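Local coordinates for protein glycosyl transferase (Staphylococcus aureus, PDB 5TZJ) that belongs to glycosyl transferase family 2, combines that domain with a TarS-type linker domain, and holds uridine-diphosphate-N-acetylglucosamine in a pocket, at residues A[34-39]-A[79-84]; A[4-9]-A[73-78]; A[301-306]-A[341-346]; A[261-266]-A[311-316]. All blocks are in the same frame, centred on the assembly; numbering follows the deposited sequence.

Contact 1 (A[34-39]-A[79-84]); sequences EVVVVD and LKQAEG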
# COMPACT_ATOMS: atom_id res chain seq x y z
N GLU A 34 23.00 7.39 -0.45
CA GLU A 34 22.67 8.75 -0.79
C GLU A 34 21.26 9.00 -0.31
O GLU A 34 20.48 8.05 -0.15
CB GLU A 34 22.77 9.00 -2.30
CG GLU A 34 21.65 8.35 -3.13
CD GLU A 34 21.82 8.62 -4.61
OE1 GLU A 34 22.71 9.42 -4.97
OE2 GLU A 34 21.07 8.04 -5.43
N VAL A 35 20.94 10.27 -0.04
CA VAL A 35 19.62 10.66 0.41
C VAL A 35 19.07 11.57 -0.66
O VAL A 35 19.66 12.63 -0.92
CB VAL A 35 19.65 11.36 1.78
CG1 VAL A 35 18.21 11.74 2.25
CG2 VAL A 35 20.37 10.53 2.79
N VAL A 36 17.97 11.17 -1.29
CA VAL A 36 17.41 11.90 -2.42
C VAL A 36 16.13 12.54 -1.92
O VAL A 36 15.11 11.86 -1.70
CB VAL A 36 17.14 11.00 -3.63
CG1 VAL A 36 16.72 11.87 -4.84
CG2 VAL A 36 18.36 10.12 -3.92
N VAL A 37 16.20 13.85 -1.74
CA VAL A 37 15.11 14.64 -1.21
C VAL A 37 14.50 15.39 -2.37
O VAL A 37 15.21 16.19 -3.03
CB VAL A 37 15.60 15.61 -0.11
CG1 VAL A 37 14.42 16.52 0.36
CG2 VAL A 37 16.20 14.82 1.06
N VAL A 38 13.21 15.15 -2.63
CA VAL A 38 12.47 15.95 -3.59
C VAL A 38 11.36 16.68 -2.85
O VAL A 38 10.46 16.07 -2.27
CB VAL A 38 11.91 15.11 -4.74
CG1 VAL A 38 11.16 16.04 -5.75
CG2 VAL A 38 13.04 14.39 -5.39
N ASP A 39 11.41 18.01 -2.90
CA ASP A 39 10.49 18.83 -2.13
C ASP A 39 9.32 19.23 -3.03
O ASP A 39 9.51 19.81 -4.11
CB ASP A 39 11.19 20.09 -1.58
CG ASP A 39 10.25 20.96 -0.79
OD1 ASP A 39 9.93 20.59 0.38
OD2 ASP A 39 9.79 21.99 -1.35
N LEU A 79 13.27 8.73 -7.84
CA LEU A 79 13.66 7.40 -8.31
C LEU A 79 14.52 7.49 -9.57
O LEU A 79 15.53 6.77 -9.70
CB LEU A 79 12.40 6.55 -8.54
CG LEU A 79 12.58 5.07 -8.93
CD1 LEU A 79 13.54 4.36 -7.97
CD2 LEU A 79 11.19 4.36 -9.00
N LYS A 80 14.18 8.42 -10.47
CA LYS A 80 14.99 8.63 -11.67
C LYS A 80 16.41 9.10 -11.33
O LYS A 80 17.37 8.65 -11.96
CB LYS A 80 14.29 9.61 -12.61
CG LYS A 80 13.28 8.93 -13.53
CD LYS A 80 11.95 9.67 -13.60
CE LYS A 80 10.90 8.86 -14.39
NZ LYS A 80 9.48 9.15 -14.00
N GLN A 81 16.55 10.00 -10.34
CA GLN A 81 17.87 10.50 -9.93
C GLN A 81 18.68 9.46 -9.19
O GLN A 81 19.91 9.55 -9.14
CB GLN A 81 17.75 11.74 -9.04
CG GLN A 81 17.12 12.98 -9.71
CD GLN A 81 16.66 14.05 -8.71
OE1 GLN A 81 16.64 13.83 -7.50
NE2 GLN A 81 16.28 15.22 -9.23
N ALA A 82 18.02 8.47 -8.61
CA ALA A 82 18.65 7.52 -7.70
C ALA A 82 19.69 6.66 -8.40
O ALA A 82 19.43 6.08 -9.46
CB ALA A 82 17.57 6.64 -7.07
N GLU A 83 20.86 6.54 -7.76
CA GLU A 83 21.95 5.73 -8.25
C GLU A 83 22.25 4.51 -7.38
O GLU A 83 23.11 3.71 -7.76
CB GLU A 83 23.21 6.59 -8.37
CG GLU A 83 23.19 7.52 -9.57
CD GLU A 83 24.48 8.31 -9.73
OE1 GLU A 83 24.64 9.34 -9.03
OE2 GLU A 83 25.34 7.89 -10.56
N GLY A 84 21.57 4.33 -6.24
CA GLY A 84 21.86 3.18 -5.40
C GLY A 84 21.40 1.87 -6.01
O GLY A 84 20.49 1.84 -6.85
O HOH W 1 16.72 15.60 -5.71
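Glu34 and Glu83 join a buried strand of the glycosyl transferase family 2 domain to the turn that ends a helix. The domain has the GT-A fold, and this helix packs on its central sheet. The helix ends at Gln81, and the chain turns at Ala82. Glu34 lies near the start of its strand. Its CG lies between the backbone N and the carbonyl carbon (chi1 72°), and the chain beyond is extended toward the turn. There the backbone N of Glu83 donates to Glu34 OE2 at 2.8 Å, almost straight at 174°. The bond meets the syn side of that oxygen, 24° out of the carboxylate plane. OE2 also comes within 3.4 Å of Ala82 CA. Ser4 OG is a second partner of OE2. Glu34 OE1 and Glu83 OE1 are 4.5 Å apart, but both are salt-bridged to Lys60. Its charge probably offsets the repulsion between the two carboxylates.

Further along the strand, valine methyl groups lie against the Gln81 amide. Val36 CG1 lies 3.3 Å from Gln81 OE1, where the two side chains cross obliquely. A water then links Gln81 to the strand. It donates to Gln81 OE1 at 2.5 Å and to Val37 O at 3.1 Å. Val38 CG2 is only loosely placed near the same amide oxygen.

Strand 33-39 runs parallel to strands 3-9 and 59-63. Helix 72-81 lies over its Val36 and Val38 side chains, and Asp39 reaches helix 46-51.

Contact 2 (A[4-9]-A[73-78]); sequences SVIVPT and KPRNVA. With UD1 (uridine-diphosphate-N-acetylglucosamine), chain C.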
# COMPACT_ATOMS: atom_id res chain seq x y z
N SER A 4 19.71 4.14 -2.10
CA SER A 4 19.25 5.50 -2.24
C SER A 4 18.05 5.62 -1.34
O SER A 4 17.06 4.89 -1.51
CB SER A 4 18.90 5.84 -3.69
OG SER A 4 19.98 5.63 -4.57
N VAL A 5 18.14 6.49 -0.33
CA VAL A 5 17.01 6.76 0.56
C VAL A 5 16.18 7.88 -0.05
O VAL A 5 16.67 9.02 -0.19
CB VAL A 5 17.51 7.13 1.96
CG1 VAL A 5 16.31 7.36 2.87
CG2 VAL A 5 18.45 6.03 2.46
N ILE A 6 14.93 7.59 -0.41
CA ILE A 6 14.12 8.57 -1.14
C ILE A 6 13.09 9.17 -0.20
O ILE A 6 12.28 8.45 0.39
CB ILE A 6 13.47 7.92 -2.38
CG1 ILE A 6 14.56 7.67 -3.45
CG2 ILE A 6 12.27 8.77 -2.89
CD1 ILE A 6 14.12 6.85 -4.64
N VAL A 7 13.09 10.50 -0.10
CA VAL A 7 12.29 11.27 0.86
C VAL A 7 11.51 12.33 0.10
O VAL A 7 12.10 13.33 -0.32
CB VAL A 7 13.18 11.95 1.92
CG1 VAL A 7 12.30 12.72 2.93
CG2 VAL A 7 14.08 10.92 2.60
N PRO A 8 10.21 12.17 -0.10
CA PRO A 8 9.42 13.30 -0.61
C PRO A 8 9.10 14.23 0.55
O PRO A 8 8.72 13.76 1.63
CB PRO A 8 8.15 12.64 -1.17
CG PRO A 8 7.96 11.31 -0.22
CD PRO A 8 9.45 10.96 0.17
N THR A 9 9.24 15.54 0.36
CA THR A 9 8.90 16.47 1.45
C THR A 9 7.83 17.47 1.02
O THR A 9 7.74 17.84 -0.16
CB THR A 9 10.14 17.25 1.94
OG1 THR A 9 10.66 18.06 0.87
CG2 THR A 9 11.25 16.29 2.41
N LYS A 73 4.60 11.98 -7.43
CA LYS A 73 5.51 12.67 -8.35
C LYS A 73 6.88 12.94 -7.72
O LYS A 73 7.90 12.60 -8.35
CB LYS A 73 4.87 13.94 -8.89
CG LYS A 73 5.84 14.61 -9.89
CD LYS A 73 5.18 15.74 -10.70
CE LYS A 73 6.08 16.14 -11.88
NZ LYS A 73 5.42 17.34 -12.55
N PRO A 74 7.00 13.47 -6.49
CA PRO A 74 8.35 13.63 -5.93
C PRO A 74 9.08 12.32 -5.78
O PRO A 74 10.32 12.32 -5.92
CB PRO A 74 8.12 14.32 -4.57
CG PRO A 74 6.68 14.48 -4.39
CD PRO A 74 5.97 14.15 -5.68
N ARG A 75 8.39 11.19 -5.50
CA ARG A 75 9.16 9.95 -5.39
C ARG A 75 9.63 9.49 -6.76
O ARG A 75 10.77 8.99 -6.90
CB ARG A 75 8.40 8.83 -4.66
CG ARG A 75 7.99 9.08 -3.18
CD ARG A 75 7.08 7.91 -2.68
NE ARG A 75 6.71 8.00 -1.26
CZ ARG A 75 5.49 7.72 -0.81
NH1 ARG A 75 4.57 7.34 -1.68
NH2 ARG A 75 5.20 7.80 0.49
N ASN A 76 8.80 9.68 -7.79
CA ASN A 76 9.18 9.37 -9.17
C ASN A 76 10.39 10.19 -9.63
O ASN A 76 11.31 9.66 -10.25
CB ASN A 76 8.01 9.64 -10.11
CG ASN A 76 6.88 8.62 -9.94
OD1 ASN A 76 7.12 7.54 -9.39
ND2 ASN A 76 5.70 8.92 -10.45
N VAL A 77 10.38 11.49 -9.35
CA VAL A 77 11.54 12.33 -9.69
C VAL A 77 12.78 11.82 -8.99
O VAL A 77 13.86 11.69 -9.59
CB VAL A 77 11.25 13.80 -9.32
CG1 VAL A 77 12.50 14.69 -9.55
CG2 VAL A 77 9.98 14.29 -10.02
N ALA A 78 12.63 11.46 -7.70
CA ALA A 78 13.76 10.94 -6.94
C ALA A 78 14.22 9.60 -7.48
O ALA A 78 15.43 9.32 -7.52
CB ALA A 78 13.40 10.78 -5.46
C1' UD1 C . 0.85 6.92 4.41
C2' UD1 C . 1.94 6.04 3.82
C3' UD1 C . 2.66 6.88 2.81
C4' UD1 C . 1.73 7.04 1.66
C5' UD1 C . 0.59 7.96 2.11
C6' UD1 C . -0.41 8.14 1.01
C7' UD1 C . 2.55 4.29 5.51
C8' UD1 C . 1.31 3.52 5.10
N2' UD1 C . 2.86 5.55 4.89
O1' UD1 C . 1.49 7.94 5.09
O3' UD1 C . 3.94 6.31 2.43
O4' UD1 C . 2.42 7.57 0.55
O5' UD1 C . -0.08 7.40 3.31
O6' UD1 C . -0.68 6.90 0.41
O7' UD1 C . 3.27 3.88 6.35
N1 UD1 C . 4.08 14.55 0.47
C2 UD1 C . 4.53 15.17 -0.81
N3 UD1 C . 3.61 16.06 -1.58
C4 UD1 C . 2.27 16.31 -1.06
C5 UD1 C . 1.82 15.67 0.22
C6 UD1 C . 2.74 14.79 0.98
O2 UD1 C . 5.60 14.95 -1.21
O4 UD1 C . 1.54 17.03 -1.66
C1B UD1 C . 4.98 13.65 1.15
C2B UD1 C . 5.09 13.88 2.76
O2' UD1 C . 6.04 14.98 3.03
C3B UD1 C . 5.46 12.69 3.23
C4B UD1 C . 4.87 11.65 2.26
O4B UD1 C . 4.49 12.43 0.99
O3B UD1 C . 6.95 12.51 3.16
C5B UD1 C . 3.69 11.00 2.73
O5B UD1 C . 2.69 11.95 2.98
PA UD1 C . 1.98 11.88 4.47
O1A UD1 C . 1.17 13.13 4.71
O2A UD1 C . 3.03 11.68 5.54
O3A UD1 C . 1.02 10.52 4.37
PB UD1 C . 0.77 9.36 5.52
O1B UD1 C . 1.29 9.73 6.89
O2B UD1 C . -0.76 9.33 5.55
O HOH W 2 8.87 7.99 0.70
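Pro8 and Arg75 meet in the uridine-diphosphate-N-acetylglucosamine pocket, in a strand-helix pair of the GT-A fold. The N-to-C directions of strand 4-9 and helix 73-78 differ by 145°, so they run roughly antiparallel, and their axes approach to 7.6 Å. Away from the ligand the packing is apolar: Ile6 CG2 sits 3.5 Å from Ala78 CB, a tight carbon pair. Toward the ligand, Pro8 CB packs on Pro74 CB at 3.8 Å. The uracil oxygen O2 lies beside both prolines, 3.4 Å from Pro74 CG. Pro8 also uses its backbone: its O accepts from the ribose hydroxyl O3B at 2.7 Å and, over a longer distance, from O2'.

Arg75 is extended from CG to NE, and this carries its guanidinium past the Pro8 ring to the sugar. Pro8 CG lies 3.7 Å from Arg75 NE. NH2 donates to UD1 O4' at 2.8 Å, with an angle of 150°. Its bond to O3' is weak, and so is that of NH1 to O4'. The O3' end of the sugar lies at the edge of the guanidinium, near its plane. A water accepts from Arg75 NE at 2.9 Å and weakly joins it to Ile6 O. Asp91 and Glu177 form salt bridges with Arg75, and both also bind UD1. They probably help to fix the rotation of the guanidinium.

Strand 3-9 lies between the parallel strands 33-39 and 86-89. Helix 72-81 lies on one side of it, and helix 16-24 is touched by Val5, Val7 and Thr9.

Contact 3 (A[301-306]-A[341-346]); sequences LHYARA and GEPYFE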
# COMPACT_ATOMS: atom_id res chain seq x y z
N LEU A 301 -19.40 -8.65 -3.97
CA LEU A 301 -18.88 -8.69 -5.34
C LEU A 301 -20.01 -8.79 -6.34
O LEU A 301 -20.00 -8.11 -7.38
CB LEU A 301 -17.91 -9.86 -5.52
CG LEU A 301 -16.65 -9.81 -4.64
CD1 LEU A 301 -15.88 -11.07 -4.76
CD2 LEU A 301 -15.77 -8.64 -5.08
N HIS A 302 -20.99 -9.66 -6.06
CA HIS A 302 -22.17 -9.80 -6.93
C HIS A 302 -22.85 -8.46 -7.18
O HIS A 302 -23.03 -8.05 -8.33
CB HIS A 302 -23.17 -10.79 -6.31
CG HIS A 302 -24.37 -11.03 -7.15
ND1 HIS A 302 -24.38 -11.95 -8.18
CD2 HIS A 302 -25.61 -10.47 -7.12
CE1 HIS A 302 -25.59 -11.95 -8.74
NE2 HIS A 302 -26.34 -11.06 -8.12
N TYR A 303 -23.26 -7.77 -6.11
CA TYR A 303 -24.04 -6.54 -6.29
C TYR A 303 -23.18 -5.36 -6.74
O TYR A 303 -23.68 -4.46 -7.41
CB TYR A 303 -24.80 -6.24 -4.99
CG TYR A 303 -25.90 -7.28 -4.79
CD1 TYR A 303 -26.85 -7.48 -5.78
CD2 TYR A 303 -25.94 -8.09 -3.65
CE1 TYR A 303 -27.86 -8.45 -5.65
CE2 TYR A 303 -26.93 -9.08 -3.51
CZ TYR A 303 -27.89 -9.23 -4.50
OH TYR A 303 -28.87 -10.21 -4.35
N ALA A 304 -21.88 -5.35 -6.41
CA ALA A 304 -20.99 -4.34 -6.97
C ALA A 304 -20.88 -4.51 -8.49
O ALA A 304 -20.99 -3.53 -9.26
CB ALA A 304 -19.58 -4.43 -6.30
N ARG A 305 -20.69 -5.75 -8.94
CA ARG A 305 -20.56 -5.99 -10.37
C ARG A 305 -21.84 -5.59 -11.11
O ARG A 305 -21.77 -5.05 -12.24
CB ARG A 305 -20.22 -7.47 -10.60
CG ARG A 305 -19.58 -7.74 -11.98
CD ARG A 305 -19.03 -9.15 -12.05
NE ARG A 305 -17.71 -9.38 -11.42
CZ ARG A 305 -17.58 -10.16 -10.34
NH1 ARG A 305 -16.39 -10.41 -9.80
NH2 ARG A 305 -18.66 -10.64 -9.77
N ALA A 306 -23.02 -5.82 -10.51
CA ALA A 306 -24.28 -5.31 -11.09
C ALA A 306 -24.55 -3.82 -10.83
O ALA A 306 -25.63 -3.33 -11.19
CB ALA A 306 -25.46 -6.12 -10.56
N GLY A 341 -36.50 -13.02 -4.01
CA GLY A 341 -36.15 -13.32 -5.39
C GLY A 341 -34.68 -13.31 -5.71
O GLY A 341 -34.31 -13.56 -6.87
N GLU A 342 -33.83 -13.05 -4.76
CA GLU A 342 -32.41 -12.93 -5.03
C GLU A 342 -31.72 -14.26 -4.78
O GLU A 342 -32.28 -15.14 -4.13
CB GLU A 342 -31.81 -11.85 -4.13
CG GLU A 342 -32.21 -10.46 -4.56
CD GLU A 342 -31.68 -10.12 -5.93
OE1 GLU A 342 -32.50 -9.77 -6.81
OE2 GLU A 342 -30.46 -10.21 -6.13
N PRO A 343 -30.49 -14.44 -5.27
CA PRO A 343 -29.78 -15.71 -5.04
C PRO A 343 -29.48 -15.94 -3.56
O PRO A 343 -29.33 -14.99 -2.78
CB PRO A 343 -28.47 -15.54 -5.82
CG PRO A 343 -28.64 -14.33 -6.70
CD PRO A 343 -29.71 -13.49 -6.09
N TYR A 344 -29.35 -17.22 -3.17
CA TYR A 344 -28.73 -17.55 -1.90
C TYR A 344 -27.22 -17.56 -2.07
O TYR A 344 -26.70 -18.04 -3.09
CB TYR A 344 -29.17 -18.93 -1.37
CG TYR A 344 -30.47 -19.00 -0.67
CD1 TYR A 344 -31.67 -18.94 -1.37
CD2 TYR A 344 -30.51 -19.21 0.70
CE1 TYR A 344 -32.90 -19.07 -0.70
CE2 TYR A 344 -31.69 -19.34 1.36
CZ TYR A 344 -32.90 -19.26 0.66
OH TYR A 344 -34.07 -19.41 1.37
N PHE A 345 -26.51 -17.03 -1.09
CA PHE A 345 -25.04 -17.10 -1.04
C PHE A 345 -24.61 -17.98 0.12
O PHE A 345 -24.97 -17.71 1.27
CB PHE A 345 -24.45 -15.69 -0.84
CG PHE A 345 -24.76 -14.78 -1.96
CD1 PHE A 345 -23.90 -14.72 -3.06
CD2 PHE A 345 -25.96 -14.07 -1.99
CE1 PHE A 345 -24.18 -13.91 -4.14
CE2 PHE A 345 -26.26 -13.24 -3.11
CZ PHE A 345 -25.36 -13.15 -4.15
N GLU A 346 -23.76 -18.97 -0.16
CA GLU A 346 -23.50 -20.07 0.77
C GLU A 346 -22.18 -19.89 1.52
O GLU A 346 -21.27 -19.20 1.04
CB GLU A 346 -23.45 -21.40 0.01
CG GLU A 346 -24.70 -21.66 -0.81
CD GLU A 346 -24.97 -23.16 -1.01
OE1 GLU A 346 -24.02 -23.98 -1.02
OE2 GLU A 346 -26.17 -23.49 -1.14
O HOH W 3 -28.92 -10.66 -8.45
O HOH W 4 -29.41 -12.55 -1.91
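Tyr303 and His302, on the last turn of helix 298-305, meet Glu342, Pro343 and Phe345 at and before the strand that runs through Phe345. That strand is an outer one of a three-stranded antiparallel sheet, so the contact joins a linker-domain helix to it. The tight part begins at Tyr303, which is buried. Its OH donates to Glu342 OE2, near the plane of the Tyr303 ring and at its edge. The modelled separation of 2.4 Å is very short, and its exact value is doubtful. Glu342 comes from the opposite direction, with its chain bent at chi2 (-64°), and its carboxylate is turned 46° from the ring. Tyr303 also packs on Asn311 and Val315 of helix 309-321. The His302 ring swings out opposite the backbone N (chi1 -178°), which brings it to Phe345. The two rings form a T-shaped pair, with the edge of Phe345 on the His302 face and CZ 3.8 Å from His302 CG.

The solvent side is looser. Pro343 is exposed, and its CG comes no nearer than 4.2 Å to His302 NE2. A water spans the gap here: it lies 2.6 Å from His302 NE2 and donates to Glu342 OE2 at 2.8 Å.

Contact 4 (A[261-266]-A[311-316]); sequences GFSLKV and NYRTVE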
# COMPACT_ATOMS: atom_id res chain seq x y z
N GLY A 261 -18.00 -1.30 4.56
CA GLY A 261 -19.02 -0.53 5.24
C GLY A 261 -19.42 0.78 4.56
O GLY A 261 -20.15 1.55 5.17
N PHE A 262 -18.99 1.06 3.32
CA PHE A 262 -19.23 2.41 2.77
C PHE A 262 -20.74 2.69 2.64
O PHE A 262 -21.17 3.84 2.81
CB PHE A 262 -18.52 2.58 1.39
CG PHE A 262 -19.34 2.10 0.23
CD1 PHE A 262 -20.29 2.92 -0.37
CD2 PHE A 262 -19.22 0.77 -0.23
CE1 PHE A 262 -21.07 2.45 -1.42
CE2 PHE A 262 -19.97 0.29 -1.26
CZ PHE A 262 -20.92 1.14 -1.86
N SER A 263 -21.55 1.66 2.41
CA SER A 263 -23.00 1.86 2.30
C SER A 263 -23.66 2.15 3.64
O SER A 263 -24.79 2.68 3.66
CB SER A 263 -23.65 0.66 1.57
OG SER A 263 -23.75 -0.56 2.31
N LEU A 264 -22.96 1.91 4.75
CA LEU A 264 -23.47 2.32 6.06
C LEU A 264 -23.02 3.74 6.43
O LEU A 264 -23.71 4.41 7.21
CB LEU A 264 -22.97 1.38 7.17
CG LEU A 264 -23.25 -0.09 6.78
CD1 LEU A 264 -22.68 -1.08 7.78
CD2 LEU A 264 -24.73 -0.21 6.74
N LYS A 265 -21.88 4.17 5.92
CA LYS A 265 -21.25 5.42 6.37
C LYS A 265 -21.43 6.61 5.42
O LYS A 265 -21.51 7.75 5.87
CB LYS A 265 -19.74 5.23 6.57
CG LYS A 265 -19.33 4.04 7.42
CD LYS A 265 -18.02 3.44 6.86
CE LYS A 265 -17.40 2.46 7.82
NZ LYS A 265 -17.19 3.15 9.10
N VAL A 266 -21.43 6.37 4.11
CA VAL A 266 -21.50 7.43 3.11
C VAL A 266 -22.93 7.96 3.04
O VAL A 266 -23.91 7.20 3.11
CB VAL A 266 -21.03 6.87 1.76
CG1 VAL A 266 -21.22 7.89 0.61
CG2 VAL A 266 -19.53 6.46 1.84
N ASN A 311 -29.33 -3.40 -3.21
CA ASN A 311 -28.98 -4.75 -2.72
C ASN A 311 -27.60 -4.79 -2.06
O ASN A 311 -27.42 -5.49 -1.04
CB ASN A 311 -29.09 -5.77 -3.86
CG ASN A 311 -30.55 -6.34 -3.98
OD1 ASN A 311 -31.16 -6.62 -2.97
ND2 ASN A 311 -31.08 -6.46 -5.19
N TYR A 312 -26.63 -3.99 -2.55
CA TYR A 312 -25.36 -3.92 -1.83
C TYR A 312 -25.58 -3.44 -0.41
O TYR A 312 -25.05 -4.01 0.56
CB TYR A 312 -24.38 -2.99 -2.59
CG TYR A 312 -22.96 -3.10 -2.11
CD1 TYR A 312 -22.56 -2.54 -0.90
CD2 TYR A 312 -22.03 -3.78 -2.89
CE1 TYR A 312 -21.16 -2.70 -0.45
CE2 TYR A 312 -20.66 -3.90 -2.49
CZ TYR A 312 -20.25 -3.36 -1.29
OH TYR A 312 -18.89 -3.57 -0.96
N ARG A 313 -26.37 -2.38 -0.26
CA ARG A 313 -26.63 -1.79 1.06
C ARG A 313 -27.41 -2.72 1.96
O ARG A 313 -27.16 -2.78 3.17
CB ARG A 313 -27.37 -0.46 0.91
CG ARG A 313 -27.61 0.28 2.22
CD ARG A 313 -28.54 1.47 2.02
NE ARG A 313 -28.07 2.36 1.01
CZ ARG A 313 -28.70 2.65 -0.12
NH1 ARG A 313 -29.89 2.12 -0.40
NH2 ARG A 313 -28.15 3.52 -0.97
N THR A 314 -28.43 -3.41 1.41
CA THR A 314 -29.12 -4.44 2.19
C THR A 314 -28.14 -5.49 2.73
O THR A 314 -28.22 -5.89 3.90
CB THR A 314 -30.23 -5.08 1.33
OG1 THR A 314 -31.28 -4.12 1.11
CG2 THR A 314 -30.85 -6.36 2.04
N VAL A 315 -27.20 -5.93 1.92
CA VAL A 315 -26.21 -6.89 2.42
C VAL A 315 -25.45 -6.31 3.62
O VAL A 315 -25.35 -6.94 4.68
CB VAL A 315 -25.25 -7.32 1.30
CG1 VAL A 315 -24.04 -8.05 1.88
CG2 VAL A 315 -25.99 -8.19 0.24
N GLU A 316 -24.91 -5.08 3.48
CA GLU A 316 -24.10 -4.51 4.54
C GLU A 316 -24.91 -4.28 5.80
O GLU A 316 -24.40 -4.48 6.91
CB GLU A 316 -23.44 -3.19 4.09
CG GLU A 316 -22.39 -3.39 2.93
CD GLU A 316 -21.20 -2.46 3.02
OE1 GLU A 316 -21.36 -1.24 2.74
OE2 GLU A 316 -20.09 -2.95 3.40
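Ser263 places OG between its backbone N and carbonyl carbon (chi1 74°), and Glu316 bends at chi2 (-144°) to bring its carboxylate to it. The result is a carboxylate from one helix set at the N-terminal end of another, within the helical linker domain. Gly261 takes the N-cap position of the short helix 262-265, and its N donates to Glu316 OE2 at 2.9 Å. That oxygen is met on its syn side. The other oxygen, OE1, accepts twice: from Ser263 N at 2.9 Å, nearly along its C-O bond, and from Ser263 OG at 2.5 Å through the anti lone pair. Three donors thus grip this buried carboxylate and fix its rotation. The helix end probably favours its charged form.

Beside it, Phe262 and Tyr312 cross at about a right angle as side chains, but their ring planes are only 44° apart. The pair is oblique. Phe262 CE2 is 3.3 Å from Tyr312 CE1, and Phe262 CZ lies over one face of the tyrosine. Trp274 meets Phe262 with its ring nearly parallel, and Leu278 touches both rings of the pair, so helix 271-282 takes part in this cluster.

On the outer side, the aliphatic part of Arg313 lies along Ser263, with CB 3.9 Å from OG. Ser263 O lies at the edge of its guanidinium, whose polar partners are Asp310 (salt bridge) and Gln271 (hydrogen bond). Leu264 crosses over the stem of Glu316, with CG 4.1 Å from Glu316 CB.

Overall arrangement
The four contacts form two pairs at opposite sides of the chain's centre. Contacts 1 and 2 come first along the chain, and their segments alternate. Both use helix 72-81 and the neighbouring strands 3-9 and 33-39, and their centres are 6 Å apart. They lie in the family 2 domain, where contact 2 reaches the ligand. Contacts 3 and 4 follow, also alternating, with centres 14 Å apart. Helices 298-305 and 309-321 are successive and pack together; contact 3 joins the first of them to the small antiparallel sheet. The pairs are remote: contacts 2 and 4 have centres 38 Å apart. The C-terminal pair therefore lies in a separate part of the chain, away from the ligand pocket.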